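Local structure of galactose-binding lectin (Arachis hypogaea, 6VC4) at residues Q33-N38 and F206-S211; F71-I76 and G214-L219; D78-D83 and D123-S128. The protein binds D-galactose and galactose-containing sugars as a homotetrameric legume lectin that also holds calcium and manganese ions. All coordinates share one frame; numbering follows the deposited sequence.

Interaction 1: residues Q33-N38 and F206-S211; sequences QLTNLN and FSASGS. With QWG ((2R,3R,4S,5R,6S)-2-(hydroxymethyl)-6-{[(2S,3R,4S,5S,6S)-3,4,5-trihydroxy-6-({[(1-{[(2R,3S,4S,5R,6S)-3,4,5-trihydroxy-6-methoxytetrahydro-2H-pyran-2-yl]methyl}-1H-1,2,3-triazol-4-yl)methyl]sulfanyl}methyl)tetrahydro-2H-pyran-2-yl]sulfanyl}tetrahydro-2H-pyran-3,4,5-triol (non-preferred name)), chain E.
L34 and T35 lie over the end of strand 201-209, and A208 is the point on which both rest. The leucine starts with its CB against the methyl of A208, 3.7 Å from A208 CB. With chi1 at -62° CG is set beside its own backbone N, and the chain then runs back along the strand. CD1 touches A208 CB at 3.7 Å, lies over the S207 carbonyl carbon and is 4.2 Å from F206 CB. A branched apolar chain suits this place because its atoms span two successive inward residues of the strand. A208 fits as the partner, its small methyl letting the loop backbone come down to 5.9 Å between the CA atoms of L34 and A208.

T35 divides its two branches. CG2 presses on the strand backbone, 3.5 Å from A208 O and 3.6 Å from S209 CA, while OG1 turns to the imidazole of H218 and is hydrogen-bonded to its ND1. One residue thus packs on the strand with its methyl and bonds to H218 with its hydroxyl. S207 and S209 point away from the loop, their hydroxyls bonded to L106 O and G103 O. Farther along, N36 OD1 accepts from N38 N at 3.0 Å, an Asx turn that bends the loop. At the far end S211 OG sits 2.7 Å from galactose O4 of the ligand, where it probably shares in sugar binding.

The contact joins the two sheets of the legume lectin sandwich: segment 33-38 leaves strand 32-33 of one sheet, and strand 201-209 belongs to the other. Strand 43-53 flanks it through V46, strand 217-229 through I220 and H218, while the F206 ring turns away to meet F69 and W223 edge to face.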
loop_
_atom_site.group_PDB
_atom_site.type_symbol
_atom_site.label_atom_id
_atom_site.label_comp_id
_atom_site.label_asym_id
_atom_site.label_seq_id
_atom_site.Cartn_x
_atom_site.Cartn_y
_atom_site.Cartn_z
ATOM N N GLN A 33 7.267 -23.879 -7.729
ATOM C CA GLN A 33 8.437 -24.689 -8.138
ATOM C C GLN A 33 8.491 -24.617 -9.663
ATOM O O GLN A 33 7.545 -25.057 -10.283
ATOM C CB GLN A 33 8.327 -26.131 -7.650
ATOM C CG GLN A 33 9.544 -26.955 -8.018
ATOM C CD GLN A 33 9.426 -28.366 -7.517
ATOM O OE1 GLN A 33 9.631 -29.323 -8.241
ATOM N NE2 GLN A 33 9.063 -28.500 -6.264
ATOM N N LEU A 34 9.536 -24.002 -10.204
ATOM C CA LEU A 34 9.659 -23.787 -11.663
ATOM C C LEU A 34 9.966 -25.037 -12.502
ATOM O O LEU A 34 9.345 -25.167 -13.531
ATOM C CB LEU A 34 10.636 -22.639 -11.939
ATOM C CG LEU A 34 10.232 -21.276 -11.377
ATOM C CD1 LEU A 34 11.356 -20.282 -11.457
ATOM C CD2 LEU A 34 8.998 -20.728 -12.037
ATOM N N THR A 35 10.886 -25.899 -12.082
ATOM C CA THR A 35 11.250 -27.064 -12.929
ATOM C C THR A 35 10.708 -28.390 -12.389
ATOM O O THR A 35 10.406 -28.474 -11.230
ATOM C CB THR A 35 12.749 -27.137 -13.231
ATOM O OG1 THR A 35 13.443 -27.240 -11.998
ATOM C CG2 THR A 35 13.255 -25.951 -14.014
ATOM N N ASN A 36 10.557 -29.350 -13.291
ATOM C CA ASN A 36 10.088 -30.711 -12.992
ATOM C C ASN A 36 11.337 -31.593 -12.863
ATOM O O ASN A 36 12.084 -31.766 -13.831
ATOM C CB ASN A 36 9.126 -31.197 -14.079
ATOM C CG ASN A 36 8.519 -32.573 -13.838
ATOM O OD1 ASN A 36 9.152 -33.496 -13.317
ATOM N ND2 ASN A 36 7.284 -32.753 -14.272
ATOM N N LEU A 37 11.590 -32.084 -11.641
ATOM C CA LEU A 37 12.781 -32.875 -11.283
ATOM C C LEU A 37 12.899 -34.222 -12.043
ATOM O O LEU A 37 13.995 -34.787 -12.075
ATOM C CB LEU A 37 12.788 -33.151 -9.763
ATOM C CG LEU A 37 13.302 -32.069 -8.755
ATOM C CD1 LEU A 37 13.798 -30.755 -9.421
ATOM C CD2 LEU A 37 12.333 -31.848 -7.633
ATOM N N ASN A 38 11.802 -34.722 -12.648
ATOM C CA ASN A 38 11.806 -35.988 -13.393
ATOM C C ASN A 38 11.777 -35.813 -14.928
ATOM O O ASN A 38 11.753 -36.814 -15.650
ATOM C CB ASN A 38 10.641 -36.857 -12.927
ATOM C CG ASN A 38 10.853 -37.319 -11.512
ATOM O OD1 ASN A 38 11.624 -38.254 -11.250
ATOM N ND2 ASN A 38 10.258 -36.613 -10.564
ATOM N N PHE A 206 9.583 -14.899 -13.887
ATOM C CA PHE A 206 10.743 -15.738 -13.523
ATOM C C PHE A 206 10.751 -16.992 -14.401
ATOM O O PHE A 206 9.715 -17.531 -14.730
ATOM C CB PHE A 206 10.682 -16.149 -12.056
ATOM C CG PHE A 206 10.645 -15.005 -11.086
ATOM C CD1 PHE A 206 11.813 -14.434 -10.622
ATOM C CD2 PHE A 206 9.439 -14.500 -10.646
ATOM C CE1 PHE A 206 11.771 -13.378 -9.734
ATOM C CE2 PHE A 206 9.398 -13.453 -9.750
ATOM C CZ PHE A 206 10.566 -12.889 -9.303
ATOM N N SER A 207 11.944 -17.438 -14.720
ATOM C CA SER A 207 12.151 -18.651 -15.527
ATOM C C SER A 207 13.310 -19.459 -14.933
ATOM O O SER A 207 14.235 -18.893 -14.436
ATOM C CB SER A 207 12.412 -18.294 -16.968
ATOM O OG SER A 207 12.650 -19.428 -17.755
ATOM N N ALA A 208 13.197 -20.770 -15.010
ATOM C CA ALA A 208 14.267 -21.676 -14.598
ATOM C C ALA A 208 14.287 -22.878 -15.523
ATOM O O ALA A 208 13.274 -23.206 -16.151
ATOM C CB ALA A 208 14.092 -22.110 -13.151
ATOM N N SER A 209 15.434 -23.543 -15.601
ATOM C CA SER A 209 15.586 -24.703 -16.469
ATOM C C SER A 209 16.635 -25.665 -15.938
ATOM O O SER A 209 17.384 -25.362 -15.007
ATOM C CB SER A 209 15.939 -24.258 -17.887
ATOM O OG SER A 209 17.167 -23.554 -17.935
ATOM N N GLY A 210 16.610 -26.848 -16.498
ATOM C CA GLY A 210 17.566 -27.902 -16.220
ATOM C C GLY A 210 17.839 -28.650 -17.503
ATOM O O GLY A 210 17.210 -28.374 -18.526
ATOM N N SER A 211 18.783 -29.584 -17.462
ATOM C CA SER A 211 19.128 -30.441 -18.595
ATOM C C SER A 211 18.879 -31.945 -18.222
ATOM O O SER A 211 18.098 -32.219 -17.314
ATOM C CB SER A 211 20.573 -30.195 -19.003
ATOM O OG SER A 211 21.415 -30.519 -17.911
HETATM C C4 QWG E . 24.064 -28.001 -17.347
HETATM C C3 QWG E . 24.236 -27.347 -18.716
HETATM C C5 QWG E . 24.953 -29.242 -17.262
HETATM C C1 QWG E . 24.834 -29.646 -19.608
HETATM C C2 QWG E . 24.027 -28.362 -19.834
HETATM C C6 QWG E . 24.843 -29.984 -15.949
HETATM C C10 QWG E . 27.518 -33.884 -22.328
HETATM C C9 QWG E . 26.443 -34.394 -21.381
HETATM C C11 QWG E . 27.909 -32.433 -22.018
HETATM C C7 QWG E . 25.745 -32.093 -20.903
HETATM C C8 QWG E . 25.260 -33.448 -21.423
HETATM O O5 QWG E . 24.596 -30.165 -18.304
HETATM O O2 QWG E . 24.348 -27.792 -21.098
HETATM O O3 QWG E . 23.310 -26.282 -18.874
HETATM O O4 QWG E . 22.693 -28.330 -17.112
HETATM O O6 QWG E . 25.984 -30.792 -15.668
HETATM O O11 QWG E . 26.768 -31.585 -21.754
HETATM O O8 QWG E . 24.163 -33.953 -20.669
HETATM O O9 QWG E . 26.031 -35.706 -21.760
HETATM O O10 QWG E . 28.650 -34.750 -22.249
HETATM S S1 QWG E . 24.386 -30.893 -20.839
#

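Interaction 2: residues F71-I76 and G214-L219; sequences FEMKDI and GRQIHL. With QWG ((2R,3R,4S,5R,6S)-2-(hydroxymethyl)-6-{[(2S,3R,4S,5S,6S)-3,4,5-trihydroxy-6-({[(1-{[(2R,3S,4S,5R,6S)-3,4,5-trihydroxy-6-methoxytetrahydro-2H-pyran-2-yl]methyl}-1H-1,2,3-triazol-4-yl)methyl]sulfanyl}methyl)tetrahydro-2H-pyran-2-yl]sulfanyl}tetrahydro-2H-pyran-3,4,5-triol (non-preferred name)), chain E.
E72 with L219 and K74 with I217 form antiparallel hydrogen-bonded pairs, each closed by two backbone bonds, such as K74 N to I217 O (3.0 Å) and I217 N to K74 O (2.9 Å). Between them lies the non-hydrogen-bonded pair M73 and H218, where M73 CA comes to 3.2 Å from I217 O in a CA-H...O contact.

On the face of E72, K74, I217 and L219 side chains pack side by side: the E72 chain lies alongside L219, its OE1 making a weak, long ion pair with R221. K74 lays its CB against I217 CB, and the apolar I76 CG2 touches I217 CG1 at 3.8 Å; the beta-branched isoleucines suit an extended backbone. This pairing belongs to the flat back sheet of the legume lectin sandwich, strand 217-229 beside strand 64-74.

On the face toward the other sheet M73 SD approaches H218 CD2 obliquely at 3.7 Å, and Q216 CG lies over one face of that imidazole, toward its rim. Q216 OE1, also near M73 SD, is hydrogen-bonded to T124 OG1.

Past the strands, one water bonds D75 OD1 and, weakly, Q216 NE2, and another accepts from I76 N at 2.9 Å and probably donates to R215 O.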
loop_
_atom_site.group_PDB
_atom_site.type_symbol
_atom_site.label_atom_id
_atom_site.label_comp_id
_atom_site.label_asym_id
_atom_site.label_seq_id
_atom_site.Cartn_x
_atom_site.Cartn_y
_atom_site.Cartn_z
ATOM N N PHE A 71 13.804 -16.223 -3.331
ATOM C CA PHE A 71 13.860 -17.535 -3.994
ATOM C C PHE A 71 14.757 -18.492 -3.203
ATOM O O PHE A 71 15.414 -18.090 -2.267
ATOM C CB PHE A 71 14.323 -17.383 -5.439
ATOM C CG PHE A 71 15.771 -17.027 -5.612
ATOM C CD1 PHE A 71 16.747 -17.983 -5.455
ATOM C CD2 PHE A 71 16.151 -15.742 -5.943
ATOM C CE1 PHE A 71 18.079 -17.661 -5.603
ATOM C CE2 PHE A 71 17.484 -15.423 -6.102
ATOM C CZ PHE A 71 18.441 -16.381 -5.930
ATOM N N GLU A 72 14.706 -19.755 -3.599
ATOM C CA GLU A 72 15.542 -20.811 -3.002
ATOM C C GLU A 72 15.885 -21.880 -4.045
ATOM O O GLU A 72 15.033 -22.298 -4.790
ATOM C CB GLU A 72 14.836 -21.426 -1.803
ATOM C CG GLU A 72 15.622 -22.533 -1.166
ATOM C CD GLU A 72 14.751 -23.362 -0.254
ATOM O OE1 GLU A 72 13.820 -22.799 0.326
ATOM O OE2 GLU A 72 14.997 -24.561 -0.178
ATOM N N MET A 73 17.142 -22.256 -4.057
ATOM C CA MET A 73 17.645 -23.344 -4.897
ATOM C C MET A 73 18.180 -24.428 -3.980
ATOM O O MET A 73 18.941 -24.132 -3.053
ATOM C CB MET A 73 18.668 -22.878 -5.934
ATOM C CG MET A 73 17.997 -22.143 -7.090
ATOM S SD MET A 73 19.086 -21.571 -8.409
ATOM C CE MET A 73 19.812 -20.106 -7.666
ATOM N N LYS A 74 17.727 -25.672 -4.195
ATOM C CA LYS A 74 18.125 -26.808 -3.368
ATOM C C LYS A 74 18.620 -27.970 -4.228
ATOM O O LYS A 74 18.006 -28.306 -5.242
ATOM C CB LYS A 74 16.956 -27.251 -2.487
ATOM C CG LYS A 74 17.367 -28.130 -1.323
ATOM C CD LYS A 74 16.271 -28.138 -0.293
ATOM C CE LYS A 74 16.556 -28.951 0.960
ATOM N NZ LYS A 74 16.796 -30.415 0.758
ATOM N N ASP A 75 19.747 -28.517 -3.810
ATOM C CA ASP A 75 20.365 -29.670 -4.486
ATOM C C ASP A 75 19.480 -30.893 -4.291
ATOM O O ASP A 75 18.855 -31.031 -3.260
ATOM C CB ASP A 75 21.692 -30.037 -3.841
ATOM C CG ASP A 75 22.750 -28.966 -3.950
ATOM O OD1 ASP A 75 22.466 -27.925 -4.527
ATOM O OD2 ASP A 75 23.838 -29.211 -3.484
ATOM N N ILE A 76 19.481 -31.749 -5.291
ATOM C CA ILE A 76 18.808 -33.065 -5.196
ATOM C C ILE A 76 19.893 -34.124 -5.382
ATOM O O ILE A 76 20.966 -33.814 -5.875
ATOM C CB ILE A 76 17.647 -33.204 -6.188
ATOM C CG1 ILE A 76 18.112 -33.123 -7.636
ATOM C CG2 ILE A 76 16.568 -32.198 -5.870
ATOM C CD1 ILE A 76 17.022 -33.414 -8.607
ATOM N N GLY A 214 21.782 -32.006 -15.320
ATOM C CA GLY A 214 21.678 -30.842 -14.448
ATOM C C GLY A 214 20.268 -30.522 -14.025
ATOM O O GLY A 214 19.459 -30.093 -14.843
ATOM N N ARG A 215 19.946 -30.798 -12.758
ATOM C CA ARG A 215 18.620 -30.580 -12.167
ATOM C C ARG A 215 18.758 -30.155 -10.713
ATOM O O ARG A 215 19.630 -30.653 -10.002
ATOM C CB ARG A 215 17.764 -31.891 -12.233
ATOM C CG ARG A 215 17.649 -32.501 -13.629
ATOM C CD ARG A 215 16.669 -33.634 -13.724
ATOM N NE ARG A 215 16.923 -34.426 -14.930
ATOM C CZ ARG A 215 16.274 -35.545 -15.243
ATOM N NH1 ARG A 215 15.312 -36.005 -14.455
ATOM N NH2 ARG A 215 16.569 -36.198 -16.356
ATOM N N GLN A 216 17.877 -29.282 -10.264
ATOM C CA GLN A 216 17.786 -28.847 -8.865
ATOM C C GLN A 216 16.404 -28.294 -8.610
ATOM O O GLN A 216 15.674 -27.999 -9.556
ATOM C CB GLN A 216 18.886 -27.810 -8.508
ATOM C CG GLN A 216 18.703 -26.451 -9.165
ATOM C CD GLN A 216 19.923 -25.568 -9.159
ATOM O OE1 GLN A 216 20.076 -24.705 -10.029
ATOM N NE2 GLN A 216 20.791 -25.723 -8.163
ATOM N N ILE A 217 16.089 -28.111 -7.344
ATOM C CA ILE A 217 14.799 -27.478 -6.986
ATOM C C ILE A 217 14.952 -25.959 -7.155
ATOM O O ILE A 217 15.878 -25.423 -6.598
ATOM C CB ILE A 217 14.424 -27.855 -5.547
ATOM C CG1 ILE A 217 14.102 -29.346 -5.431
ATOM C CG2 ILE A 217 13.289 -26.987 -5.072
ATOM C CD1 ILE A 217 14.059 -29.867 -4.032
ATOM N N HIS A 218 14.086 -25.338 -7.957
ATOM C CA HIS A 218 14.056 -23.863 -8.158
ATOM C C HIS A 218 12.729 -23.350 -7.585
ATOM O O HIS A 218 11.713 -23.674 -8.140
ATOM C CB HIS A 218 14.189 -23.505 -9.638
ATOM C CG HIS A 218 15.415 -23.979 -10.336
ATOM N ND1 HIS A 218 15.442 -25.098 -11.090
ATOM C CD2 HIS A 218 16.634 -23.438 -10.476
ATOM C CE1 HIS A 218 16.617 -25.240 -11.633
ATOM N NE2 HIS A 218 17.340 -24.242 -11.297
ATOM N N LEU A 219 12.770 -22.531 -6.547
ATOM C CA LEU A 219 11.537 -22.072 -5.862
ATOM C C LEU A 219 11.435 -20.549 -5.832
ATOM O O LEU A 219 12.406 -19.943 -5.527
ATOM C CB LEU A 219 11.560 -22.553 -4.408
ATOM C CG LEU A 219 11.455 -24.053 -4.172
ATOM C CD1 LEU A 219 11.606 -24.362 -2.698
ATOM C CD2 LEU A 219 10.135 -24.570 -4.694
HETATM C C4 QWG E . 24.064 -28.001 -17.347
HETATM C C3 QWG E . 24.236 -27.347 -18.716
HETATM C C5 QWG E . 24.953 -29.242 -17.262
HETATM C C1 QWG E . 24.834 -29.646 -19.608
HETATM C C2 QWG E . 24.027 -28.362 -19.834
HETATM C C6 QWG E . 24.843 -29.984 -15.949
HETATM C C10 QWG E . 27.518 -33.884 -22.328
HETATM C C9 QWG E . 26.443 -34.394 -21.381
HETATM C C11 QWG E . 27.909 -32.433 -22.018
HETATM C C7 QWG E . 25.745 -32.093 -20.903
HETATM C C8 QWG E . 25.260 -33.448 -21.423
HETATM O O5 QWG E . 24.596 -30.165 -18.304
HETATM O O2 QWG E . 24.348 -27.792 -21.098
HETATM O O3 QWG E . 23.310 -26.282 -18.874
HETATM O O4 QWG E . 22.693 -28.330 -17.112
HETATM O O6 QWG E . 25.984 -30.792 -15.668
HETATM O O11 QWG E . 26.768 -31.585 -21.754
HETATM O O8 QWG E . 24.163 -33.953 -20.669
HETATM O O9 QWG E . 26.031 -35.706 -21.760
HETATM O O10 QWG E . 28.650 -34.750 -22.249
HETATM S S1 QWG E . 24.386 -30.893 -20.839
HETATM O O HOH W 1 20.783 -25.981 -5.354
HETATM O O HOH W 2 20.993 -31.090 -7.666
#

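Interaction 3: residues D78-D83 and D123-S128; sequences DYDPAD and DTYSNS. With CA (calcium ion), chain G; MN (manganese (II) ion), chain F; QWG ((2R,3R,4S,5R,6S)-2-(hydroxymethyl)-6-{[(2S,3R,4S,5S,6S)-3,4,5-trihydroxy-6-({[(1-{[(2R,3S,4S,5R,6S)-3,4,5-trihydroxy-6-methoxytetrahydro-2H-pyran-2-yl]methyl}-1H-1,2,3-triazol-4-yl)methyl]sulfanyl}methyl)tetrahydro-2H-pyran-2-yl]sulfanyl}tetrahydro-2H-pyran-3,4,5-triol (non-preferred name)), chain E.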
loop_
_atom_site.group_PDB
_atom_site.type_symbol
_atom_site.label_atom_id
_atom_site.label_comp_id
_atom_site.label_asym_id
_atom_site.label_seq_id
_atom_site.Cartn_x
_atom_site.Cartn_y
_atom_site.Cartn_z
ATOM N N ASP A 78 22.233 -37.045 -6.757
ATOM C CA ASP A 78 22.774 -37.519 -8.063
ATOM C C ASP A 78 22.927 -36.418 -9.128
ATOM O O ASP A 78 23.979 -36.354 -9.726
ATOM C CB ASP A 78 22.078 -38.793 -8.564
ATOM C CG ASP A 78 21.976 -39.938 -7.557
ATOM O OD1 ASP A 78 23.013 -40.375 -7.076
ATOM O OD2 ASP A 78 20.867 -40.387 -7.287
ATOM N N TYR A 79 21.901 -35.616 -9.386
ATOM C CA TYR A 79 21.992 -34.579 -10.445
ATOM C C TYR A 79 22.924 -33.409 -10.067
ATOM O O TYR A 79 23.075 -33.085 -8.911
ATOM C CB TYR A 79 20.604 -34.141 -10.898
ATOM C CG TYR A 79 19.696 -35.242 -11.380
ATOM C CD1 TYR A 79 19.656 -35.614 -12.712
ATOM C CD2 TYR A 79 18.834 -35.882 -10.515
ATOM C CE1 TYR A 79 18.810 -36.614 -13.160
ATOM C CE2 TYR A 79 17.970 -36.870 -10.953
ATOM C CZ TYR A 79 17.957 -37.247 -12.281
ATOM O OH TYR A 79 17.111 -38.217 -12.712
ATOM N N ASP A 80 23.574 -32.838 -11.077
ATOM C CA ASP A 80 24.448 -31.656 -10.901
ATOM C C ASP A 80 23.517 -30.480 -10.601
ATOM O O ASP A 80 22.613 -30.284 -11.376
ATOM C CB ASP A 80 25.249 -31.440 -12.180
ATOM C CG ASP A 80 26.420 -30.489 -12.058
ATOM O OD1 ASP A 80 26.640 -29.980 -10.979
ATOM O OD2 ASP A 80 27.097 -30.280 -13.055
ATOM N N PRO A 81 23.702 -29.696 -9.517
ATOM C CA PRO A 81 22.795 -28.581 -9.201
ATOM C C PRO A 81 22.843 -27.523 -10.319
ATOM O O PRO A 81 23.744 -26.768 -10.352
ATOM C CB PRO A 81 23.251 -28.099 -7.822
ATOM C CG PRO A 81 24.116 -29.222 -7.312
ATOM C CD PRO A 81 24.755 -29.822 -8.543
ATOM N N ALA A 82 21.840 -27.539 -11.189
ATOM C CA ALA A 82 21.777 -26.699 -12.382
ATOM C C ALA A 82 20.287 -26.455 -12.787
ATOM O O ALA A 82 19.430 -27.239 -12.377
ATOM C CB ALA A 82 22.569 -27.388 -13.519
ATOM N N ASP A 83 19.946 -25.356 -13.515
ATOM C CA ASP A 83 20.884 -24.374 -14.095
ATOM C C ASP A 83 20.822 -22.956 -13.513
ATOM O O ASP A 83 21.750 -22.178 -13.733
ATOM C CB ASP A 83 20.646 -24.303 -15.588
ATOM C CG ASP A 83 21.402 -25.388 -16.282
ATOM O OD1 ASP A 83 20.826 -26.519 -16.448
ATOM O OD2 ASP A 83 22.564 -25.140 -16.656
ATOM N N ASP A 123 22.733 -17.662 -11.880
ATOM C CA ASP A 123 23.307 -18.761 -12.628
ATOM C C ASP A 123 24.229 -19.683 -11.820
ATOM O O ASP A 123 25.302 -19.264 -11.396
ATOM C CB ASP A 123 24.071 -18.163 -13.807
ATOM C CG ASP A 123 24.385 -19.177 -14.880
ATOM O OD1 ASP A 123 24.181 -20.379 -14.636
ATOM O OD2 ASP A 123 24.747 -18.766 -15.983
ATOM N N THR A 124 23.850 -20.995 -11.732
ATOM C CA THR A 124 24.571 -21.989 -10.924
ATOM C C THR A 124 25.381 -23.028 -11.723
ATOM O O THR A 124 25.816 -24.031 -11.147
ATOM C CB THR A 124 23.585 -22.699 -9.991
ATOM O OG1 THR A 124 22.813 -23.657 -10.719
ATOM C CG2 THR A 124 22.669 -21.715 -9.260
ATOM N N TYR A 125 25.646 -22.769 -13.011
ATOM C CA TYR A 125 26.416 -23.707 -13.857
ATOM C C TYR A 125 27.123 -22.917 -14.948
ATOM O O TYR A 125 26.490 -22.129 -15.649
ATOM C CB TYR A 125 25.540 -24.836 -14.462
ATOM C CG TYR A 125 26.366 -25.803 -15.291
ATOM C CD1 TYR A 125 27.005 -26.886 -14.698
ATOM C CD2 TYR A 125 26.623 -25.553 -16.635
ATOM C CE1 TYR A 125 27.859 -27.711 -15.429
ATOM C CE2 TYR A 125 27.526 -26.325 -17.355
ATOM C CZ TYR A 125 28.115 -27.428 -16.760
ATOM O OH TYR A 125 28.942 -28.249 -17.485
ATOM N N SER A 126 28.432 -23.160 -15.099
ATOM C CA SER A 126 29.280 -22.459 -16.055
ATOM C C SER A 126 29.212 -23.076 -17.472
ATOM O O SER A 126 29.854 -24.090 -17.749
ATOM C CB SER A 126 30.724 -22.410 -15.556
ATOM O OG SER A 126 31.526 -21.596 -16.392
ATOM N N ASN A 127 28.422 -22.431 -18.358
ATOM C CA ASN A 127 28.265 -22.779 -19.768
ATOM C C ASN A 127 29.297 -22.023 -20.611
ATOM O O ASN A 127 29.092 -20.850 -20.916
ATOM C CB ASN A 127 26.847 -22.458 -20.257
ATOM C CG ASN A 127 25.777 -23.279 -19.619
ATOM O OD1 ASN A 127 25.214 -22.913 -18.591
ATOM N ND2 ASN A 127 25.455 -24.412 -20.233
ATOM N N SER A 128 30.389 -22.704 -21.030
ATOM C CA SER A 128 31.443 -22.094 -21.856
ATOM C C SER A 128 30.883 -21.554 -23.174
ATOM O O SER A 128 31.390 -20.538 -23.671
ATOM C CB SER A 128 32.571 -23.089 -22.135
ATOM O OG SER A 128 32.077 -24.254 -22.772
HETATM CA CA CA G . 24.988 -21.050 -16.918
HETATM MN MN MN F . 25.597 -16.934 -16.604
HETATM C C4 QWG E . 24.064 -28.001 -17.347
HETATM C C3 QWG E . 24.236 -27.347 -18.716
HETATM C C5 QWG E . 24.953 -29.242 -17.262
HETATM C C1 QWG E . 24.834 -29.646 -19.608
HETATM C C2 QWG E . 24.027 -28.362 -19.834
HETATM C C6 QWG E . 24.843 -29.984 -15.949
HETATM C C10 QWG E . 27.518 -33.884 -22.328
HETATM C C9 QWG E . 26.443 -34.394 -21.381
HETATM C C11 QWG E . 27.909 -32.433 -22.018
HETATM C C7 QWG E . 25.745 -32.093 -20.903
HETATM C C8 QWG E . 25.260 -33.448 -21.423
HETATM O O5 QWG E . 24.596 -30.165 -18.304
HETATM O O2 QWG E . 24.348 -27.792 -21.098
HETATM O O3 QWG E . 23.310 -26.282 -18.874
HETATM O O4 QWG E . 22.693 -28.330 -17.112
HETATM O O6 QWG E . 25.984 -30.792 -15.668
HETATM O O11 QWG E . 26.768 -31.585 -21.754
HETATM O O8 QWG E . 24.163 -33.953 -20.669
HETATM O O9 QWG E . 26.031 -35.706 -21.760
HETATM O O10 QWG E . 28.650 -34.750 -22.249
HETATM S S1 QWG E . 24.386 -30.893 -20.839
HETATM O O HOH W 3 23.364 -22.407 -16.202
HETATM O O HOH W 4 24.082 -17.157 -18.586
HETATM O O HOH W 5 26.620 -15.118 -17.406
HETATM O O HOH W 6 23.667 -19.971 -18.705
#
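The ring of Y125 carries the galactose of the ligand on one face, with C5 3.6 Å above the plane over the ring centre, while N127 CG lies in plane at its edge. Across the contact the D80 carboxylate stands nearly upright to that ring, the planes 86° apart. This is the sugar site of the legume lectin fold: an aromatic platform receives the apolar face of the galactose and acidic groups take its hydroxyls. Y125 reaches beneath the sugar because its CG lies anti to the backbone N (chi1 -178°).

D80 OD2 accepts from ligand O6 at 2.9 Å. D83 uses both carboxylate oxygens, OD1 accepting from O4 at 2.7 Å and OD2 from O3 at 2.6 Å, a grip matched to neighbouring hydroxyls. N127 adds to it: ND2 gives a nearly straight bond to O3 (174°) and is also bonded to E129, whereas OD1 binds calcium, so one amide serves sugar and metal.

The metals tie residues 123-128 together, consistent with a role in shaping the sugar site. D123 OD2 bridges calcium and manganese, 2.1 Å from the manganese; D132 binds both ions, E121 and H137 the manganese, and Y125 O the calcium. D123 OD1, itself a calcium ligand, accepts from Y125 N in an Asx turn. The A82-D83 peptide is cis, as is characteristic of legume lectins, and sets D83 toward both the sugar and a calcium-bound water. T124 N donates to D83 O at 3.1 Å. That water, 2.2 Å from calcium, donates to D83 O and, at 2.9 Å, to D83 OD2.

Interactions 1 and 2 are buried and share strand 217-229 as neighbour or member: interaction 2 is pairing within one sheet, interaction 1 packing between the two sheets. L34 N and H218 O join them by a probable backbone bond, and the R215 guanidinium NH1 probably bonds to L37 O. Interaction 3 lies nearer the surface, in loops, and replaces strand pairing and methyl packing with carboxylates, metals and water. It is nonetheless tied to both: S209 O meets D83 N, and R215 N meets D80 O, each at 3.0 Å. The ligand touches all three, but interaction 3 supplies most of its hydrogen bonds, whereas G214 of interaction 2 only lies against it.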